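Local coordinates for protein histidinol dehydrogenase (Elizabethkingia anophelis NUHP1, PDB 6AN0) that probably catalyses the two successive NAD-dependent oxidations that turn L-histidinol, by way of L-histidinaldehyde, into L-histidine, the last step of histidine biosynthesis, using zinc, at residues Asn36-Val41 with Lys224-Asn229. Numbering follows the deposited sequence.
With EDO (1,2-ethanediol), chain F.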
loop_
_atom_site.group_PDB
_atom_site.type_symbol
_atom_site.label_atom_id
_atom_site.label_comp_id
_atom_site.label_asym_id
_atom_site.label_seq_id
_atom_site.Cartn_x
_atom_site.Cartn_y
_atom_site.Cartn_z
ATOM N N ASN A 36 4.415 14.777 -19.853
ATOM C CA ASN A 36 5.237 15.958 -20.100
ATOM C C ASN A 36 4.647 17.168 -19.396
ATOM O O ASN A 36 5.382 18.013 -18.868
ATOM C CB ASN A 36 5.372 16.217 -21.602
ATOM C CG ASN A 36 6.165 17.483 -21.904
ATOM O OD1 ASN A 36 7.397 17.481 -21.875
ATOM N ND2 ASN A 36 5.457 18.574 -22.190
ATOM N N ILE A 37 3.319 17.248 -19.360
ATOM C CA ILE A 37 2.645 18.369 -18.713
ATOM C C ILE A 37 2.963 18.385 -17.225
ATOM O O ILE A 37 3.324 19.424 -16.663
ATOM C CB ILE A 37 1.135 18.294 -18.987
ATOM C CG1 ILE A 37 0.854 18.749 -20.426
ATOM C CG2 ILE A 37 0.354 19.094 -17.975
ATOM C CD1 ILE A 37 -0.390 18.137 -21.033
ATOM N N VAL A 38 2.890 17.213 -16.580
ATOM C CA VAL A 38 3.174 17.107 -15.148
ATOM C C VAL A 38 4.649 17.383 -14.864
ATOM O O VAL A 38 4.993 18.115 -13.927
ATOM C CB VAL A 38 2.761 15.716 -14.633
ATOM C CG1 VAL A 38 3.312 15.489 -13.245
ATOM C CG2 VAL A 38 1.232 15.585 -14.630
ATOM N N LEU A 39 5.543 16.756 -15.632
ATOM C CA LEU A 39 6.970 16.920 -15.378
ATOM C C LEU A 39 7.396 18.380 -15.518
ATOM O O LEU A 39 8.268 18.853 -14.780
ATOM C CB LEU A 39 7.775 16.023 -16.329
ATOM C CG LEU A 39 7.744 14.515 -16.020
ATOM C CD1 LEU A 39 8.621 13.767 -17.024
ATOM C CD2 LEU A 39 8.205 14.261 -14.597
ATOM N N THR A 40 6.793 19.109 -16.460
ATOM C CA THR A 40 7.101 20.533 -16.604
ATOM C C THR A 40 6.699 21.317 -15.355
ATOM O O THR A 40 7.466 22.158 -14.871
ATOM C CB THR A 40 6.410 21.103 -17.841
ATOM O OG1 THR A 40 6.911 20.442 -19.007
ATOM C CG2 THR A 40 6.676 22.605 -17.977
ATOM N N VAL A 41 5.499 21.060 -14.822
ATOM C CA VAL A 41 5.091 21.736 -13.589
ATOM C C VAL A 41 6.027 21.366 -12.446
ATOM O O VAL A 41 6.434 22.223 -11.650
ATOM C CB VAL A 41 3.631 21.395 -13.235
ATOM C CG1 VAL A 41 3.220 22.110 -11.938
ATOM C CG2 VAL A 41 2.699 21.775 -14.376
ATOM N N LYS A 224 -0.167 12.664 -9.055
ATOM C CA LYS A 224 0.087 11.740 -7.955
ATOM C C LYS A 224 0.797 10.488 -8.451
ATOM O O LYS A 224 1.706 9.970 -7.784
ATOM C CB LYS A 224 -1.228 11.375 -7.262
ATOM C CG LYS A 224 -1.786 12.482 -6.368
ATOM C CD LYS A 224 -3.189 12.135 -5.857
ATOM C CE LYS A 224 -3.155 10.969 -4.873
ATOM N NZ LYS A 224 -4.530 10.575 -4.440
ATOM N N GLN A 225 0.401 9.991 -9.629
ATOM C CA GLN A 225 1.046 8.804 -10.185
ATOM C C GLN A 225 2.521 9.063 -10.464
ATOM O O GLN A 225 3.382 8.238 -10.130
ATOM C CB GLN A 225 0.322 8.351 -11.458
ATOM N N ILE A 226 2.833 10.215 -11.056
ATOM C CA ILE A 226 4.215 10.525 -11.403
ATOM C C ILE A 226 5.025 10.903 -10.166
ATOM O O ILE A 226 6.223 10.589 -10.086
ATOM C CB ILE A 226 4.220 11.630 -12.469
ATOM C CG1 ILE A 226 3.720 11.042 -13.789
ATOM C CG2 ILE A 226 5.618 12.260 -12.614
ATOM C CD1 ILE A 226 3.438 12.067 -14.866
ATOM N N ALA A 227 4.386 11.547 -9.181
ATOM C CA ALA A 227 5.061 11.908 -7.936
ATOM C C ALA A 227 5.667 10.692 -7.246
ATOM O O ALA A 227 6.706 10.808 -6.589
ATOM C CB ALA A 227 4.082 12.604 -6.985
ATOM N N GLN A 228 5.020 9.528 -7.358
ATOM C CA GLN A 228 5.603 8.292 -6.825
ATOM C C GLN A 228 7.050 8.088 -7.255
ATOM O O GLN A 228 7.867 7.567 -6.488
ATOM C CB GLN A 228 4.780 7.098 -7.271
ATOM C CG GLN A 228 3.551 6.847 -6.463
ATOM C CD GLN A 228 2.859 5.575 -6.910
ATOM O OE1 GLN A 228 2.728 4.625 -6.144
ATOM N NE2 GLN A 228 2.416 5.555 -8.164
ATOM N N ASN A 229 7.388 8.470 -8.488
ATOM C CA ASN A 229 8.734 8.238 -8.987
ATOM C C ASN A 229 9.765 9.162 -8.357
ATOM O O ASN A 229 10.963 8.992 -8.608
ATOM C CB ASN A 229 8.739 8.385 -10.513
ATOM C CG ASN A 229 7.638 7.571 -11.169
ATOM O OD1 ASN A 229 7.205 6.545 -10.635
ATOM N ND2 ASN A 229 7.169 8.030 -12.316
HETATM C C1 EDO F . 10.819 18.439 -18.446
HETATM O O1 EDO F . 11.318 17.130 -18.153
HETATM C C2 EDO F . 9.380 18.298 -18.917
HETATM O O2 EDO F . 9.271 17.052 -19.619
#
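The carbonyl oxygen N36 O is gripped by two donors one turn later, T40 N at 3.0 Å and T40 OG1 at 2.9 Å, one on each face of the carbonyl plane. A 1,2-ethanediol, probably from the crystallisation liquor, donates from its O2 to N36 OD1 at 3.0 Å and lies beside T40 OG1. Across the helix interface, by contrast, the contact is wholly apolar and rests on three side chains. V38 and I226 meet end on, I226 CD1 standing 3.7 Å from V38 CB, with V38 CG1 at nearly the same distance. I226 places CG1 anti to its carbonyl carbon (chi1 -71°) and runs on extended, which carries CD1 to V38, while the CG2 branch serves the second partner. There L39 lies roughly perpendicular to I226, L39 CD2 being 3.8 Å from I226 CG2. I226 thus straddles two successive residues of 36-41, and Q35 and F42 of the same helix 35-48 also touch it. The side chain of V38 lies about 9 Å from those of N217 and Q194, predicted NAD(+)-binding residues, so this helix-helix packing is near the probable cofactor site but not part of it. The contact joins helix 35-48 to helix 218-227, whose K224 turns away to a salt bridge with D235, next to strand 233-234. Helix 192-201 packs against helix 35-48 through I193, which touches I37, V38 and V41.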